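Local coordinates for lysine/ornithine decarboxylase (Vibrio vulnificus, PDB 2PLJ), which catalyses the pyridoxal phosphate-dependent decarboxylation of lysine and ornithine, giving cadaverine and putrescine, at residues 258-263 and 295-300; 320-323 and 327-330; 322-325 and 331-334; 336-341 and 387-392. All coordinates share one frame; numbering follows the deposited sequence.

Contact 1: 258-263 and 295-300; sequences VNYTQQ and ICAPAV
Ala-297 pushes its single methyl into a shallow notch that Val-258 and Tyr-260 form together. One wall of the notch is Val-258 CG2, 3.9 Å from Ala-297 CB; the other is the phenol end of Tyr-260, whose OH lies 3.6 Å from the same methyl. The ring meets the methyl obliquely, with CZ already 4.5 Å away, and thus only the far end of the tyrosine takes part. The notch is braced from within, since Val-258 CG2 also rests against Tyr-260 CE2 at 3.5 Å. The valine fork is shared between two neighbours: CG1, anti to the carbonyl carbon at chi1 -58°, turns to the proline and comes within 4.3 Å of Pro-298 CG, a looser fit at the edge of the patch. In the beta/alpha-barrel this joins the loop that follows barrel strand 249-251 to the end of helix 293-296, just where the chain leaves the barrel for strand 300-312 of the beta domain. A backbone bond from Ala-299 N to Cys-296 O, 3.0 Å, forms a turn at that exit. The Tyr-260 hydroxyl finds its polar partner in Arg-293 NH1, while the methyl of Ala-297 also touches Ala-387. Pro-298 also packs on Val-64 and Gln-68 of helix 62-75.

Contact 2: 320-323 and 327-330; sequences LDDG and SFSG
Asp-322 turns its carboxylate toward Ser-327 and grips it twice, one oxygen on the backbone and the other on the side chain. Ser-327 N points at Asp-322 OD1 over 2.9 Å in a nearly straight bond, 174° at the hydrogen; it arrives on the syn side but 34° out of the carboxylate plane. Ser-327 OG gives its proton to the syn lone pair of Asp-322 OD2 at 2.6 Å. Chi1 of -153° swings the aspartate's CG away from its own nitrogen and across the loop to the serine. The neighbouring pair is held by backbone: Phe-328 N bonds to Gly-323 O at 3.0 Å, a bent link with the donor well above the carbonyl plane. The phenylalanine ring then lies obliquely beside the glycine, CD2 being 4.0 Å from Gly-323 CA, and reaches on to Ser-302 and Met-385. The tight loop between strand 315-320 and helix 330-333 is thereby closed on itself. Counting a weak bond from Gly-323 N to Asp-322 OD1 at 3.1 Å, the buried carboxylate receives three donors, which would be expected to favour its ionised form and offset the cost of burying a charge.

Contact 3: 322-325 and 331-334; sequences DGIY and LMFD. With P3T ((4-{[(4-aminobutyl)amino]methyl}-5-hydroxy-6-methylpyridin-3-yl)methyl dihydrogen phosphate), chain D.
At the short helix 330-333, whose end lines the ligand pocket, Ile-324 packs against Leu-331 and Met-332. The two branches of the isoleucine divide the work. CG2 meets Leu-331 CD1 at 3.9 Å, the two side chains crossing at about a right angle. CG1 sits between the backbone N and carbonyl carbon (chi1 82°), and its extension carries CD1 to Met-332 CG, also 3.9 Å away. Met-332 CG, anti to its carbonyl carbon (chi1 -63°), does the nearest touching, and beyond it the chain bends at chi2 and chi3, with SD 4.1 Å from Ile-324 CD1; the side chain was modelled in two conformers, of which one is described. All the contacts across these segments are apolar. Val-362 also packs on Ile-324, and the backbone N of Ile-324 is hydrogen-bonded to Asp-363 OD1. The second subunit adjoins the same patch: its Phe-333 packs on Ile-324 and Met-332, and Tyr-325 and Phe-333 each stack on the other's counterpart across the dimer interface. Helix 330-333 is short, and just past its end Asp-334, the first residue to leave helical geometry, meets the aminobutyl tail of the ligand. There the terminal amine NAB donates to Asp-334 OD1 at 2.8 Å, an oxygen that also forms a salt bridge with Arg-293 NH2.

Contact 4: 336-341 and 387-392; sequences ARYPLT and AYTSAT. With P3T ((4-{[(4-aminobutyl)amino]methyl}-5-hydroxy-6-methylpyridin-3-yl)methyl dihydrogen phosphate), chain D.
Tyr-338 and Thr-389 meet through a single methyl: Thr-389 CG2 lies 3.5 Å from Tyr-338 OH and 3.9 Å from its CZ, approaching the ring obliquely. With OG1 between the backbone N and the carbonyl carbon (chi1 52°) and bonded to Met-385 O, CG2 falls anti to the carbonyl carbon. Polar linkage comes by way of a water, which lies in the ring plane at the hydroxyl edge of Tyr-338, 2.6 Å from OH, and is hydrogen-bonded to Ala-387 O at 2.8 Å. The segments thus bridge two parts of the beta domain: the approach to strand 340-342, which pairs with strand 379-382, and the loop between strands 379-382 and 403-407. Within that loop, Thr-392 N bonds to Thr-389 O at 3.0 Å and rounds off the 3-10 turn at 390-391. Ligand contacts belong to Tyr-388, whose side chain heads away from Tyr-338 into the active site. Its hydroxyl donates to phosphate oxygen OAF of P3T at 2.6 Å. The ligand's aminobutyl chain crosses one ring face, with carbon CAI 3.5 Å above the plane and over its centre, as in a CH-pi contact. Phe-396 of the second subunit packs against Tyr-388 as well.

How the contacts relate
Contacts 2 and 3 share Asp-322 and Gly-323, their centres 6 Å apart; one closes the loop, the other sets helix 330-333 on it. Contact 4 lies next to both. Leu-331 CD2 packs 3.8 Å from Tyr-338 CE2, and Ser-329 OG probably bonds to Thr-392 OG1 at 2.7 Å. Contact 4 also meets contact 1 through Ala-387 CB and Ala-297 CB, 3.7 Å apart, which links beta domain to barrel. Contacts 3 and 4 reach the same P3T, Asp-334 at the amine and Tyr-388 at the phosphate, whereas Ala-297 of contact 1 and Ser-329 of contact 2 have side chains about 8 and 10 Å from a bound P3T.

Contact 1: 258-263 and 295-300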
loop_
_atom_site.group_PDB
_atom_site.type_symbol
_atom_site.label_atom_id
_atom_site.label_comp_id
_atom_site.label_asym_id
_atom_site.label_seq_id
_atom_site.Cartn_x
_atom_site.Cartn_y
_atom_site.Cartn_z
ATOM N N VAL A 258 -22.123 1.053 -1.714
ATOM C CA VAL A 258 -22.297 1.739 -3.002
ATOM C C VAL A 258 -22.113 0.744 -4.143
ATOM O O VAL A 258 -21.575 -0.351 -3.953
ATOM C CB VAL A 258 -21.289 2.900 -3.171
ATOM C CG1 VAL A 258 -21.430 3.893 -2.050
ATOM C CG2 VAL A 258 -19.872 2.380 -3.271
ATOM N N ASN A 259 -22.555 1.142 -5.325
ATOM C CA ASN A 259 -22.424 0.290 -6.501
ATOM C C ASN A 259 -21.010 0.303 -7.010
ATOM O O ASN A 259 -20.469 1.379 -7.281
ATOM C CB ASN A 259 -23.348 0.765 -7.618
ATOM C CG ASN A 259 -24.803 0.639 -7.239
ATOM O OD1 ASN A 259 -25.542 1.617 -7.232
ATOM N ND2 ASN A 259 -25.197 -0.540 -6.859
ATOM N N TYR A 260 -20.434 -0.886 -7.154
ATOM C CA TYR A 260 -19.190 -1.048 -7.928
ATOM C C TYR A 260 -19.559 -1.726 -9.236
ATOM O O TYR A 260 -20.073 -1.077 -10.136
ATOM C CB TYR A 260 -18.114 -1.811 -7.146
ATOM C CG TYR A 260 -17.543 -0.939 -6.058
ATOM C CD1 TYR A 260 -16.503 -0.031 -6.337
ATOM C CD2 TYR A 260 -18.079 -0.976 -4.766
ATOM C CE1 TYR A 260 -15.985 0.802 -5.332
ATOM C CE2 TYR A 260 -17.581 -0.156 -3.754
ATOM C CZ TYR A 260 -16.539 0.746 -4.038
ATOM O OH TYR A 260 -16.079 1.559 -2.994
ATOM N N THR A 261 -19.328 -3.028 -9.347
ATOM C CA THR A 261 -19.729 -3.724 -10.585
ATOM C C THR A 261 -21.026 -4.511 -10.407
ATOM O O THR A 261 -21.520 -5.102 -11.357
ATOM C CB THR A 261 -18.625 -4.659 -11.127
ATOM O OG1 THR A 261 -18.386 -5.705 -10.176
ATOM C CG2 THR A 261 -17.326 -3.864 -11.382
ATOM N N GLN A 262 -21.552 -4.535 -9.188
ATOM C CA GLN A 262 -22.805 -5.223 -8.887
ATOM C C GLN A 262 -23.750 -4.230 -8.211
ATOM O O GLN A 262 -23.330 -3.432 -7.371
ATOM C CB GLN A 262 -22.567 -6.424 -7.953
ATOM C CG GLN A 262 -21.773 -7.597 -8.563
ATOM C CD GLN A 262 -22.559 -8.400 -9.590
ATOM O OE1 GLN A 262 -23.737 -8.717 -9.383
ATOM N NE2 GLN A 262 -21.903 -8.753 -10.705
ATOM N N GLN A 263 -25.026 -4.295 -8.587
ATOM C CA GLN A 263 -26.059 -3.443 -8.000
ATOM C C GLN A 263 -26.210 -3.752 -6.504
ATOM O O GLN A 263 -26.316 -4.920 -6.107
ATOM C CB GLN A 263 -27.395 -3.665 -8.743
ATOM C CG GLN A 263 -28.643 -3.071 -8.075
ATOM C CD GLN A 263 -28.676 -1.541 -8.098
ATOM O OE1 GLN A 263 -28.014 -0.894 -8.920
ATOM N NE2 GLN A 263 -29.462 -0.957 -7.188
ATOM N N ILE A 295 -20.164 8.318 1.037
ATOM C CA ILE A 295 -20.052 9.717 0.668
ATOM C C ILE A 295 -19.005 9.964 -0.431
ATOM O O ILE A 295 -19.266 10.739 -1.377
ATOM C CB ILE A 295 -19.799 10.608 1.941
ATOM C CG1 ILE A 295 -21.091 10.678 2.772
ATOM C CG2 ILE A 295 -19.408 12.059 1.568
ATOM C CD1 ILE A 295 -20.877 11.268 4.147
ATOM N N CYS A 296 -17.839 9.324 -0.301
ATOM C CA CYS A 296 -16.703 9.641 -1.196
ATOM C C CYS A 296 -16.542 8.717 -2.380
ATOM O O CYS A 296 -16.054 9.145 -3.411
ATOM C CB CYS A 296 -15.366 9.739 -0.441
ATOM S SG CYS A 296 -14.973 8.260 0.483
ATOM N N ALA A 297 -16.931 7.446 -2.233
ATOM C CA ALA A 297 -16.566 6.492 -3.302
ATOM C C ALA A 297 -16.989 6.932 -4.734
ATOM O O ALA A 297 -16.175 6.866 -5.659
ATOM C CB ALA A 297 -17.061 5.050 -2.984
ATOM N N PRO A 298 -18.265 7.332 -4.919
ATOM C CA PRO A 298 -18.743 7.659 -6.292
ATOM C C PRO A 298 -18.204 8.966 -6.837
ATOM O O PRO A 298 -18.382 9.266 -8.035
ATOM C CB PRO A 298 -20.256 7.778 -6.100
ATOM C CG PRO A 298 -20.554 6.996 -4.819
ATOM C CD PRO A 298 -19.372 7.337 -3.942
ATOM N N ALA A 299 -17.547 9.740 -5.981
ATOM C CA ALA A 299 -17.179 11.117 -6.320
ATOM C C ALA A 299 -15.850 11.227 -7.079
ATOM O O ALA A 299 -15.479 12.343 -7.505
ATOM C CB ALA A 299 -17.147 11.988 -5.050
ATOM N N VAL A 300 -15.149 10.113 -7.268
ATOM C CA VAL A 300 -13.825 10.183 -7.890
ATOM C C VAL A 300 -13.770 9.258 -9.104
ATOM O O VAL A 300 -14.249 8.120 -9.048
ATOM C CB VAL A 300 -12.670 9.853 -6.875
ATOM C CG1 VAL A 300 -11.305 9.801 -7.576
ATOM C CG2 VAL A 300 -12.669 10.860 -5.690
#

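Contact 2: 320-323 and 327-330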
loop_
_atom_site.group_PDB
_atom_site.type_symbol
_atom_site.label_atom_id
_atom_site.label_comp_id
_atom_site.label_asym_id
_atom_site.label_seq_id
_atom_site.Cartn_x
_atom_site.Cartn_y
_atom_site.Cartn_z
ATOM N N LEU A 320 0.083 0.383 -17.572
ATOM C CA LEU A 320 -0.436 1.716 -17.246
ATOM C C LEU A 320 0.465 2.480 -16.285
ATOM O O LEU A 320 1.331 1.873 -15.641
ATOM C CB LEU A 320 -1.859 1.605 -16.641
ATOM C CG LEU A 320 -2.864 0.753 -17.434
ATOM C CD1 LEU A 320 -4.213 0.734 -16.744
ATOM C CD2 LEU A 320 -3.023 1.228 -18.888
ATOM N N ASP A 321 0.221 3.788 -16.157
ATOM C CA ASP A 321 0.954 4.632 -15.204
ATOM C C ASP A 321 0.324 4.689 -13.792
ATOM O O ASP A 321 0.720 5.514 -12.958
ATOM C CB ASP A 321 1.185 6.056 -15.772
ATOM C CG ASP A 321 -0.094 6.716 -16.260
ATOM O OD1 ASP A 321 -1.186 6.223 -15.931
ATOM O OD2 ASP A 321 0.003 7.745 -16.999
ATOM N N ASP A 322 -0.652 3.821 -13.542
ATOM C CA ASP A 322 -1.249 3.688 -12.192
ATOM C C ASP A 322 -1.574 2.204 -11.997
ATOM O O ASP A 322 -1.785 1.460 -12.971
ATOM C CB ASP A 322 -2.520 4.542 -12.095
ATOM C CG ASP A 322 -2.837 4.997 -10.637
ATOM O OD1 ASP A 322 -2.146 4.551 -9.663
ATOM O OD2 ASP A 322 -3.731 5.849 -10.499
ATOM N N GLY A 323 -1.564 1.745 -10.748
ATOM C CA GLY A 323 -1.850 0.340 -10.490
ATOM C C GLY A 323 -1.988 0.025 -9.009
ATOM O O GLY A 323 -2.370 0.898 -8.233
ATOM N N SER A 327 -3.413 4.008 -7.102
ATOM C CA SER A 327 -4.852 4.232 -6.900
ATOM C C SER A 327 -5.647 2.954 -6.838
ATOM O O SER A 327 -6.736 2.921 -6.232
ATOM C CB SER A 327 -5.462 5.121 -7.999
ATOM O OG SER A 327 -4.733 6.318 -8.173
ATOM N N PHE A 328 -5.072 1.872 -7.402
ATOM C CA PHE A 328 -5.738 0.554 -7.382
ATOM C C PHE A 328 -5.305 -0.325 -6.231
ATOM O O PHE A 328 -5.562 -1.531 -6.223
ATOM C CB PHE A 328 -5.564 -0.138 -8.739
ATOM C CG PHE A 328 -6.290 0.575 -9.845
ATOM C CD1 PHE A 328 -7.651 0.332 -10.085
ATOM C CD2 PHE A 328 -5.637 1.549 -10.612
ATOM C CE1 PHE A 328 -8.331 1.029 -11.113
ATOM C CE2 PHE A 328 -6.320 2.255 -11.631
ATOM C CZ PHE A 328 -7.661 1.992 -11.881
ATOM N N SER A 329 -4.652 0.299 -5.235
ATOM C CA SER A 329 -4.225 -0.427 -4.038
ATOM C C SER A 329 -5.420 -1.081 -3.312
ATOM O O SER A 329 -5.215 -2.066 -2.594
ATOM C CB SER A 329 -3.466 0.517 -3.089
ATOM O OG SER A 329 -4.272 1.659 -2.742
ATOM N N GLY A 330 -6.635 -0.529 -3.507
ATOM C CA GLY A 330 -7.897 -1.138 -2.995
ATOM C C GLY A 330 -8.160 -2.554 -3.520
ATOM O O GLY A 330 -8.824 -3.349 -2.869
#

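Contact 3: 322-325 and 331-334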
loop_
_atom_site.group_PDB
_atom_site.type_symbol
_atom_site.label_atom_id
_atom_site.label_comp_id
_atom_site.label_asym_id
_atom_site.label_seq_id
_atom_site.Cartn_x
_atom_site.Cartn_y
_atom_site.Cartn_z
ATOM N N ASP A 322 -0.652 3.821 -13.542
ATOM C CA ASP A 322 -1.249 3.688 -12.192
ATOM C C ASP A 322 -1.574 2.204 -11.997
ATOM O O ASP A 322 -1.785 1.460 -12.971
ATOM C CB ASP A 322 -2.520 4.542 -12.095
ATOM C CG ASP A 322 -2.837 4.997 -10.637
ATOM O OD1 ASP A 322 -2.146 4.551 -9.663
ATOM O OD2 ASP A 322 -3.731 5.849 -10.499
ATOM N N GLY A 323 -1.564 1.745 -10.748
ATOM C CA GLY A 323 -1.850 0.340 -10.490
ATOM C C GLY A 323 -1.988 0.025 -9.009
ATOM O O GLY A 323 -2.370 0.898 -8.233
ATOM N N ILE A 324 -1.696 -1.226 -8.650
ATOM C CA ILE A 324 -2.018 -1.740 -7.302
ATOM C C ILE A 324 -1.168 -1.146 -6.205
ATOM O O ILE A 324 -1.524 -1.245 -5.023
ATOM C CB ILE A 324 -1.957 -3.295 -7.205
ATOM C CG1 ILE A 324 -0.496 -3.747 -7.009
ATOM C CG2 ILE A 324 -2.749 -3.941 -8.374
ATOM C CD1 ILE A 324 -0.335 -5.224 -6.643
ATOM N N TYR A 325 -0.047 -0.508 -6.575
ATOM C CA TYR A 325 0.762 0.222 -5.576
ATOM C C TYR A 325 0.355 1.690 -5.475
ATOM O O TYR A 325 0.930 2.467 -4.683
ATOM C CB TYR A 325 2.235 0.105 -5.934
ATOM C CG TYR A 325 2.796 -1.274 -5.613
ATOM C CD1 TYR A 325 3.128 -1.627 -4.279
ATOM C CD2 TYR A 325 2.985 -2.231 -6.622
ATOM C CE1 TYR A 325 3.638 -2.880 -3.965
ATOM C CE2 TYR A 325 3.522 -3.468 -6.311
ATOM C CZ TYR A 325 3.864 -3.779 -4.984
ATOM O OH TYR A 325 4.389 -5.023 -4.705
ATOM N N LEU A 331 -7.582 -2.900 -4.678
ATOM C CA LEU A 331 -7.650 -4.294 -5.170
ATOM C C LEU A 331 -7.024 -5.249 -4.169
ATOM O O LEU A 331 -7.496 -6.365 -3.997
ATOM C CB LEU A 331 -6.935 -4.455 -6.510
ATOM C CG LEU A 331 -7.511 -3.618 -7.664
ATOM C CD1 LEU A 331 -6.639 -3.897 -8.904
ATOM C CD2 LEU A 331 -8.949 -3.925 -7.965
ATOM N N MET A 332 -5.987 -4.774 -3.485
ATOM C CA MET A 332 -5.264 -5.537 -2.481
ATOM C C MET A 332 -5.838 -5.399 -1.067
ATOM O O MET A 332 -6.105 -6.408 -0.398
ATOM C CB MET A 332 -3.782 -5.131 -2.498
ATOM C CG MET A 332 -3.067 -5.445 -3.838
ATOM S SD MET A 332 -3.054 -7.194 -4.303
ATOM C CE MET A 332 -1.781 -7.851 -3.234
ATOM N N PHE A 333 -6.028 -4.163 -0.621
ATOM C CA PHE A 333 -6.409 -3.939 0.774
ATOM C C PHE A 333 -7.927 -3.937 1.003
ATOM O O PHE A 333 -8.384 -4.116 2.159
ATOM C CB PHE A 333 -5.883 -2.583 1.228
ATOM C CG PHE A 333 -4.364 -2.513 1.386
ATOM C CD1 PHE A 333 -3.748 -3.230 2.428
ATOM C CD2 PHE A 333 -3.583 -1.670 0.566
ATOM C CE1 PHE A 333 -2.350 -3.172 2.638
ATOM C CE2 PHE A 333 -2.170 -1.568 0.766
ATOM C CZ PHE A 333 -1.558 -2.330 1.827
ATOM N N ASP A 334 -8.697 -3.686 -0.057
ATOM C CA ASP A 334 -10.171 -3.491 0.073
ATOM C C ASP A 334 -10.953 -4.539 -0.707
ATOM O O ASP A 334 -12.177 -4.405 -0.863
ATOM C CB ASP A 334 -10.552 -2.084 -0.443
ATOM C CG ASP A 334 -12.000 -1.665 -0.084
ATOM O OD1 ASP A 334 -12.424 -1.804 1.109
ATOM O OD2 ASP A 334 -12.690 -1.151 -1.012
HETATM O OAE P3T D . -18.725 3.815 5.700
HETATM P PAU P3T D . -17.416 2.921 5.582
HETATM O OAF P3T D . -16.307 3.683 4.712
HETATM O OAC P3T D . -17.647 1.507 5.082
HETATM O OAP P3T D . -16.693 2.774 7.022
HETATM C CAM P3T D . -16.228 4.012 7.707
HETATM C CAS P3T D . -15.831 3.568 9.122
HETATM C CAH P3T D . -16.661 4.082 10.127
HETATM N NAO P3T D . -16.434 3.761 11.401
HETATM C CAQ P3T D . -15.460 2.934 11.764
HETATM C CAA P3T D . -15.288 2.585 13.264
HETATM C CAR P3T D . -14.608 2.354 10.801
HETATM O OAD P3T D . -13.626 1.534 11.204
HETATM C CAT P3T D . -14.800 2.664 9.437
HETATM C CAG P3T D . -13.903 2.131 8.461
HETATM N NAN P3T D . -13.242 1.011 8.716
HETATM C CAL P3T D . -12.241 0.341 7.825
HETATM C CAK P3T D . -12.731 0.193 6.375
HETATM C CAJ P3T D . -11.539 -0.431 5.583
HETATM C CAI P3T D . -11.904 -0.627 4.107
HETATM N NAB P3T D . -10.877 -1.410 3.380
#

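Contact 4: 336-341 and 387-392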
loop_
_atom_site.group_PDB
_atom_site.type_symbol
_atom_site.label_atom_id
_atom_site.label_comp_id
_atom_site.label_asym_id
_atom_site.label_seq_id
_atom_site.Cartn_x
_atom_site.Cartn_y
_atom_site.Cartn_z
ATOM N N ALA A 336 -11.301 -5.045 -3.652
ATOM C CA ALA A 336 -12.155 -4.243 -4.507
ATOM C C ALA A 336 -12.200 -4.724 -5.959
ATOM O O ALA A 336 -11.328 -5.469 -6.430
ATOM C CB ALA A 336 -11.701 -2.783 -4.477
ATOM N N ARG A 337 -13.213 -4.245 -6.681
ATOM C CA ARG A 337 -13.296 -4.415 -8.132
ATOM C C ARG A 337 -14.034 -3.185 -8.665
ATOM O O ARG A 337 -15.173 -2.903 -8.244
ATOM C CB ARG A 337 -14.048 -5.694 -8.523
ATOM C CG ARG A 337 -13.956 -5.949 -10.008
ATOM C CD ARG A 337 -14.754 -7.173 -10.445
ATOM N NE ARG A 337 -14.602 -7.386 -11.881
ATOM C CZ ARG A 337 -14.117 -8.503 -12.437
ATOM N NH1 ARG A 337 -13.751 -9.545 -11.682
ATOM N NH2 ARG A 337 -14.014 -8.594 -13.761
ATOM N N TYR A 338 -13.376 -2.450 -9.562
ATOM C CA TYR A 338 -13.940 -1.197 -10.069
ATOM C C TYR A 338 -14.364 -1.347 -11.519
ATOM O O TYR A 338 -13.645 -1.996 -12.296
ATOM C CB TYR A 338 -12.940 -0.016 -9.960
ATOM C CG TYR A 338 -12.261 0.047 -8.605
ATOM C CD1 TYR A 338 -12.888 0.684 -7.526
ATOM C CD2 TYR A 338 -11.003 -0.558 -8.408
ATOM C CE1 TYR A 338 -12.301 0.698 -6.258
ATOM C CE2 TYR A 338 -10.382 -0.539 -7.144
ATOM C CZ TYR A 338 -11.048 0.101 -6.084
ATOM O OH TYR A 338 -10.422 0.139 -4.872
ATOM N N PRO A 339 -15.469 -0.677 -11.905
ATOM C CA PRO A 339 -15.798 -0.626 -13.349
ATOM C C PRO A 339 -14.663 0.106 -14.065
ATOM O O PRO A 339 -14.187 1.114 -13.578
ATOM C CB PRO A 339 -17.095 0.195 -13.414
ATOM C CG PRO A 339 -17.594 0.311 -11.969
ATOM C CD PRO A 339 -16.395 0.130 -11.080
ATOM N N LEU A 340 -14.244 -0.430 -15.201
ATOM C CA LEU A 340 -13.169 0.146 -16.024
ATOM C C LEU A 340 -13.681 0.367 -17.441
ATOM O O LEU A 340 -14.441 -0.451 -17.975
ATOM C CB LEU A 340 -11.950 -0.784 -16.051
ATOM C CG LEU A 340 -11.250 -1.102 -14.714
ATOM C CD1 LEU A 340 -10.240 -2.239 -14.898
ATOM C CD2 LEU A 340 -10.609 0.138 -14.113
ATOM N N THR A 341 -13.258 1.469 -18.048
ATOM C CA THR A 341 -13.615 1.734 -19.429
ATOM C C THR A 341 -12.459 2.438 -20.136
ATOM O O THR A 341 -11.406 2.713 -19.527
ATOM C CB THR A 341 -14.992 2.497 -19.525
ATOM O OG1 THR A 341 -15.480 2.478 -20.872
ATOM C CG2 THR A 341 -14.896 3.931 -19.001
ATOM N N ALA A 387 -13.008 5.895 -2.569
ATOM C CA ALA A 387 -12.851 5.415 -1.200
ATOM C C ALA A 387 -11.815 4.287 -1.136
ATOM O O ALA A 387 -11.908 3.337 -1.922
ATOM C CB ALA A 387 -14.215 4.903 -0.642
ATOM N N TYR A 388 -10.850 4.393 -0.201
ATOM C CA TYR A 388 -9.818 3.341 0.010
ATOM C C TYR A 388 -9.085 3.050 -1.309
ATOM O O TYR A 388 -8.927 1.883 -1.721
ATOM C CB TYR A 388 -10.432 2.062 0.631
ATOM C CG TYR A 388 -11.329 2.365 1.817
ATOM C CD1 TYR A 388 -10.787 2.804 3.034
ATOM C CD2 TYR A 388 -12.734 2.238 1.707
ATOM C CE1 TYR A 388 -11.607 3.079 4.125
ATOM C CE2 TYR A 388 -13.587 2.512 2.807
ATOM C CZ TYR A 388 -13.010 2.967 4.002
ATOM O OH TYR A 388 -13.802 3.252 5.073
ATOM N N THR A 389 -8.673 4.137 -1.959
ATOM C CA THR A 389 -7.908 4.061 -3.222
ATOM C C THR A 389 -6.582 4.823 -3.021
ATOM O O THR A 389 -5.591 4.235 -2.550
ATOM C CB THR A 389 -8.773 4.592 -4.413
ATOM O OG1 THR A 389 -9.293 5.904 -4.065
ATOM C CG2 THR A 389 -9.943 3.627 -4.703
ATOM N N SER A 390 -6.582 6.131 -3.302
ATOM C CA SER A 390 -5.449 7.002 -3.048
ATOM C C SER A 390 -5.069 6.995 -1.557
ATOM O O SER A 390 -3.879 7.085 -1.215
ATOM C CB SER A 390 -5.766 8.447 -3.473
ATOM O OG SER A 390 -6.952 8.911 -2.868
ATOM N N ALA A 391 -6.067 6.772 -0.685
ATOM C CA ALA A 391 -5.798 6.746 0.751
ATOM C C ALA A 391 -4.773 5.649 1.104
ATOM O O ALA A 391 -4.063 5.761 2.101
ATOM C CB ALA A 391 -7.103 6.581 1.577
ATOM N N THR A 392 -4.750 4.569 0.310
ATOM C CA THR A 392 -3.898 3.426 0.605
ATOM C C THR A 392 -2.761 3.262 -0.433
ATOM O O THR A 392 -2.159 2.193 -0.550
ATOM C CB THR A 392 -4.725 2.109 0.769
ATOM O OG1 THR A 392 -5.524 1.907 -0.395
ATOM C CG2 THR A 392 -5.596 2.200 1.997
HETATM O OAE P3T D . -18.725 3.815 5.700
HETATM P PAU P3T D . -17.416 2.921 5.582
HETATM O OAF P3T D . -16.307 3.683 4.712
HETATM O OAC P3T D . -17.647 1.507 5.082
HETATM O OAP P3T D . -16.693 2.774 7.022
HETATM C CAM P3T D . -16.228 4.012 7.707
HETATM C CAS P3T D . -15.831 3.568 9.122
HETATM C CAH P3T D . -16.661 4.082 10.127
HETATM N NAO P3T D . -16.434 3.761 11.401
HETATM C CAQ P3T D . -15.460 2.934 11.764
HETATM C CAA P3T D . -15.288 2.585 13.264
HETATM C CAR P3T D . -14.608 2.354 10.801
HETATM O OAD P3T D . -13.626 1.534 11.204
HETATM C CAT P3T D . -14.800 2.664 9.437
HETATM C CAG P3T D . -13.903 2.131 8.461
HETATM N NAN P3T D . -13.242 1.011 8.716
HETATM C CAL P3T D . -12.241 0.341 7.825
HETATM C CAK P3T D . -12.731 0.193 6.375
HETATM C CAJ P3T D . -11.539 -0.431 5.583
HETATM C CAI P3T D . -11.904 -0.627 4.107
HETATM N NAB P3T D . -10.877 -1.410 3.380
HETATM O O HOH W 1 -12.009 0.756 -2.872
#